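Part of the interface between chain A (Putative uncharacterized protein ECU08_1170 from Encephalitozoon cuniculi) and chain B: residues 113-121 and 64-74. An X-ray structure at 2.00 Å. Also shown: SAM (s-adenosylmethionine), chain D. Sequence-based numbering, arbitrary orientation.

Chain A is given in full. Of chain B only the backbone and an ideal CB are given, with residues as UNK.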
# COMPACT_ATOMS: atom_id res chain seq x y z
N GLY A 113 6.07 -6.25 14.90
CA GLY A 113 5.90 -7.50 14.17
C GLY A 113 5.97 -7.33 12.66
O GLY A 113 5.22 -7.97 11.92
N SER A 114 6.87 -6.46 12.20
CA SER A 114 7.03 -6.12 10.78
C SER A 114 5.91 -5.27 10.16
O SER A 114 6.03 -4.81 9.04
CB SER A 114 7.25 -7.38 9.95
OG SER A 114 8.34 -8.10 10.48
N ILE A 115 4.82 -5.07 10.88
CA ILE A 115 3.74 -4.24 10.35
C ILE A 115 3.96 -2.77 10.69
O ILE A 115 4.32 -2.45 11.83
CB ILE A 115 2.39 -4.67 10.91
CG1 ILE A 115 2.13 -6.14 10.54
CG2 ILE A 115 1.29 -3.76 10.38
CD1 ILE A 115 1.06 -6.81 11.42
N VAL A 116 3.77 -1.88 9.72
CA VAL A 116 3.84 -0.44 9.97
C VAL A 116 2.49 0.08 10.44
O VAL A 116 1.47 -0.06 9.77
CB VAL A 116 4.29 0.36 8.75
CG1 VAL A 116 4.38 1.87 9.09
CG2 VAL A 116 5.62 -0.17 8.21
N GLU A 117 2.49 0.69 11.61
CA GLU A 117 1.28 1.09 12.27
C GLU A 117 1.07 2.59 12.07
O GLU A 117 1.74 3.39 12.71
CB GLU A 117 1.40 0.74 13.75
CG GLU A 117 0.39 1.45 14.61
CD GLU A 117 -1.01 0.91 14.37
OE1 GLU A 117 -1.24 -0.28 14.65
OE2 GLU A 117 -1.86 1.68 13.90
N THR A 118 0.15 2.97 11.21
CA THR A 118 -0.03 4.40 10.94
C THR A 118 -1.33 4.97 11.51
O THR A 118 -1.67 6.13 11.29
CB THR A 118 0.04 4.71 9.43
OG1 THR A 118 -1.18 4.32 8.78
CG2 THR A 118 1.27 4.01 8.77
N VAL A 119 -2.06 4.14 12.23
CA VAL A 119 -3.34 4.56 12.78
C VAL A 119 -3.14 4.97 14.22
O VAL A 119 -3.47 6.08 14.60
CB VAL A 119 -4.42 3.44 12.70
CG1 VAL A 119 -5.75 3.93 13.29
CG2 VAL A 119 -4.61 2.98 11.27
N ASP A 120 -2.57 4.08 15.02
CA ASP A 120 -2.29 4.37 16.43
C ASP A 120 -0.88 4.94 16.56
O ASP A 120 0.09 4.22 16.78
CB ASP A 120 -2.47 3.13 17.30
CG ASP A 120 -3.92 2.62 17.29
OD1 ASP A 120 -4.84 3.45 17.17
OD2 ASP A 120 -4.12 1.39 17.42
N THR A 121 -0.79 6.25 16.41
CA THR A 121 0.49 6.93 16.34
C THR A 121 0.97 7.45 17.69
O THR A 121 0.22 7.47 18.67
CB THR A 121 0.43 8.09 15.36
OG1 THR A 121 -0.68 8.93 15.70
CG2 THR A 121 0.24 7.57 13.95
N UNK B 64 3.99 -6.94 2.33
CA UNK B 64 4.51 -5.72 2.91
C UNK B 64 3.36 -4.98 3.57
O UNK B 64 2.56 -4.34 2.89
CB UNK B 64 5.20 -4.85 1.86
N UNK B 65 3.26 -5.12 4.88
CA UNK B 65 2.04 -4.81 5.60
C UNK B 65 2.07 -3.43 6.26
O UNK B 65 3.03 -3.08 6.97
CB UNK B 65 1.79 -5.88 6.66
N UNK B 66 1.01 -2.67 6.02
CA UNK B 66 0.82 -1.38 6.66
C UNK B 66 -0.58 -1.32 7.25
O UNK B 66 -1.56 -1.60 6.55
CB UNK B 66 1.05 -0.24 5.67
N UNK B 67 -0.69 -1.01 8.53
CA UNK B 67 -2.02 -0.73 9.07
C UNK B 67 -2.29 0.75 8.83
O UNK B 67 -1.53 1.60 9.29
CB UNK B 67 -2.12 -1.09 10.55
N UNK B 68 -3.33 1.05 8.06
CA UNK B 68 -3.59 2.44 7.68
C UNK B 68 -5.06 2.66 7.37
O UNK B 68 -5.78 1.72 7.03
CB UNK B 68 -2.74 2.83 6.47
N UNK B 69 -5.49 3.91 7.48
CA UNK B 69 -6.85 4.32 7.15
C UNK B 69 -6.83 4.85 5.71
O UNK B 69 -6.30 5.92 5.45
CB UNK B 69 -7.37 5.37 8.13
N UNK B 70 -7.36 4.06 4.78
CA UNK B 70 -7.29 4.40 3.37
C UNK B 70 -5.86 4.81 2.98
O UNK B 70 -4.94 4.03 3.21
CB UNK B 70 -8.28 5.52 3.05
N UNK B 71 -5.67 6.02 2.46
CA UNK B 71 -4.42 6.40 1.79
C UNK B 71 -3.61 7.50 2.48
O UNK B 71 -2.55 7.87 1.98
CB UNK B 71 -4.74 6.86 0.37
N UNK B 72 -4.09 8.00 3.62
CA UNK B 72 -3.49 9.15 4.30
C UNK B 72 -2.00 9.01 4.54
O UNK B 72 -1.25 10.00 4.48
CB UNK B 72 -4.19 9.38 5.64
N UNK B 73 -1.56 7.79 4.84
CA UNK B 73 -0.15 7.55 5.15
C UNK B 73 0.61 6.99 3.94
O UNK B 73 1.76 6.55 4.06
CB UNK B 73 -0.03 6.59 6.33
N UNK B 74 -0.04 7.01 2.79
CA UNK B 74 0.56 6.52 1.56
C UNK B 74 0.92 7.67 0.64
O UNK B 74 0.10 8.54 0.36
CB UNK B 74 -0.39 5.55 0.85
N SAM D . -9.33 -7.70 0.04
CA SAM D . -10.18 -8.61 0.82
C SAM D . -11.00 -9.48 -0.15
O SAM D . -11.47 -10.57 0.19
OXT SAM D . -11.22 -9.12 -1.30
CB SAM D . -11.06 -7.92 1.90
CG SAM D . -12.25 -7.00 1.51
SD SAM D . -13.38 -6.43 2.86
CE SAM D . -14.97 -6.29 2.01
C5' SAM D . -12.95 -4.68 3.05
C4' SAM D . -11.62 -4.57 3.78
O4' SAM D . -11.30 -3.21 3.98
C3' SAM D . -11.65 -5.24 5.15
O3' SAM D . -10.50 -6.04 5.27
C2' SAM D . -11.57 -4.09 6.13
O2' SAM D . -10.86 -4.38 7.31
C1' SAM D . -10.85 -3.05 5.31
N9 SAM D . -11.16 -1.68 5.69
C8 SAM D . -12.32 -1.16 6.23
N7 SAM D . -12.13 0.17 6.40
C5 SAM D . -10.88 0.49 5.97
C6 SAM D . -10.16 1.67 5.90
N6 SAM D . -10.73 2.80 6.31
N1 SAM D . -8.87 1.67 5.40
C2 SAM D . -8.27 0.50 4.96
N3 SAM D . -8.99 -0.67 5.03
C4 SAM D . -10.25 -0.67 5.53

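Backbone geometry fixes the register. Val A116 N donates to the position 65 carbonyl O (3.1 Å, 173°), position 67 N donates to Val A116 O (2.7 Å), and Thr A118 N donates to the position 67 carbonyl O (2.9 Å), so the two strands run parallel, 22° apart.

Position 64 points its CA-to-CB bond away from chain A, with nothing of that stretch within 5.5 Å of the ideal CB; chain A sets no preference. It is Asn B64.

At position 65 the CB points toward chain A, the ideal CB 3.9 Å from Ile A115 CG1. That apolar side chain favours an aliphatic residue; leucine, isoleucine, valine or methionine would be compatible. Leu B65 (m, t) is deposited.

Position 66 shares a sheet face with Val A116, and Thr A118 CG2 lies 5.3 Å from the ideal CB. Extended phi/psi (-129/126) and apolar neighbours favour valine, isoleucine or perhaps threonine. Val B66 (t) places CG1 4.2 Å from Val A116 CB and 3.8 Å from Thr A118 CG2.

Position 67 lies on the face of Glu A117, whose OE1 is 4.3 Å from the ideal CB; the carboxylate of Asp A120 lies further along. Two acids call for a long cation, lysine or arginine. Arg B67 runs out with chi1 to chi3 all t, and its NH1 forms salt bridges to Glu A117 OE2 and Asp A120 OD2, both at 3.0 Å and weak as hydrogen bonds. Val A119 CB covers one guanidinium face, 3.6 Å from Arg B67 NH1. Water 4 links Arg B67 NH2 (2.9 Å) to Asp A120 OD1 (3.0 Å).

At position 68 the ideal CB is already 3.2 Å from Thr A118 OG1. Two of the three staggered directions for a gamma atom lead close to that hydroxyl or to position 73, so a small residue is the easiest fit. Ala B68 has its CA 3.8 Å from Val A119 CG2.

Position 69 points sideways, the ideal CB 4.8 Å from Val A119 CG2, but SAM N6 offers a donor. Acceptors suit: Asp B69 OD1 receives SAM N6 at 2.9 Å.

Position 70 is out of reach of the chain A stretch. Its phi of 48° suits glycine or asparagine, yet Leu B70 is present, its N donating to SAM N1 (2.9 Å).

At 71, 72 and 74 the stretch makes no contact and sets no preference; many residues would serve. They are Leu B71, Cys B72 and Ile B74.

Position 73 points toward chain A, its ideal CB 3.5 Å from Thr A118 OG1. Serine or threonine could meet that hydroxyl. Ser B73 OG (p) donates to Thr A118 OG1 (3.0 Å), which itself donates to Arg B67 O (2.8 Å).

Chain B (64-74) NLVRADLLCSI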
# COMPACT_ATOMS: atom_id res chain seq x y z
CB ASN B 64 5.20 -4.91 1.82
CG ASN B 64 6.26 -5.74 1.10
OD1 ASN B 64 7.25 -6.14 1.70
ND2 ASN B 64 6.03 -6.02 -0.17
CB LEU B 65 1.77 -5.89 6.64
CG LEU B 65 1.76 -7.32 6.07
CD1 LEU B 65 1.32 -8.31 7.14
CD2 LEU B 65 0.86 -7.44 4.84
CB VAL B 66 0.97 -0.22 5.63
CG1 VAL B 66 0.92 1.14 6.35
CG2 VAL B 66 2.27 -0.39 4.85
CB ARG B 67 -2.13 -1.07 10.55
CG ARG B 67 -3.44 -0.55 11.12
CD ARG B 67 -3.80 -1.18 12.42
NE ARG B 67 -5.16 -0.84 12.82
CZ ARG B 67 -5.46 -0.07 13.86
NH1 ARG B 67 -4.49 0.44 14.60
NH2 ARG B 67 -6.73 0.18 14.16
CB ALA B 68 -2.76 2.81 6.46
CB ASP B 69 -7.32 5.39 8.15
CG ASP B 69 -8.82 5.68 8.06
OD1 ASP B 69 -9.46 5.36 7.04
OD2 ASP B 69 -9.36 6.23 9.04
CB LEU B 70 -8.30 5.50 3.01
CG LEU B 70 -9.79 5.16 3.19
CD1 LEU B 70 -10.64 6.32 2.69
CD2 LEU B 70 -10.18 3.88 2.48
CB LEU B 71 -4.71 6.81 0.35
CG LEU B 71 -5.57 5.86 -0.50
CD1 LEU B 71 -6.12 6.56 -1.74
CD2 LEU B 71 -4.79 4.64 -0.89
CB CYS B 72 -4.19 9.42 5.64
SG CYS B 72 -6.00 9.33 5.61
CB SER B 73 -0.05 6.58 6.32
OG SER B 73 -0.67 5.35 5.99
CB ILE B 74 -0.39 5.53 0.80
CG1 ILE B 74 -0.81 4.37 1.70
CG2 ILE B 74 0.28 5.01 -0.47
CD1 ILE B 74 0.39 3.61 2.34
O HOH W 1 5.45 -6.40 6.37
O HOH W 2 5.57 -3.57 6.48
O HOH W 3 -3.53 5.83 8.78
O HOH W 4 -7.40 2.36 16.00
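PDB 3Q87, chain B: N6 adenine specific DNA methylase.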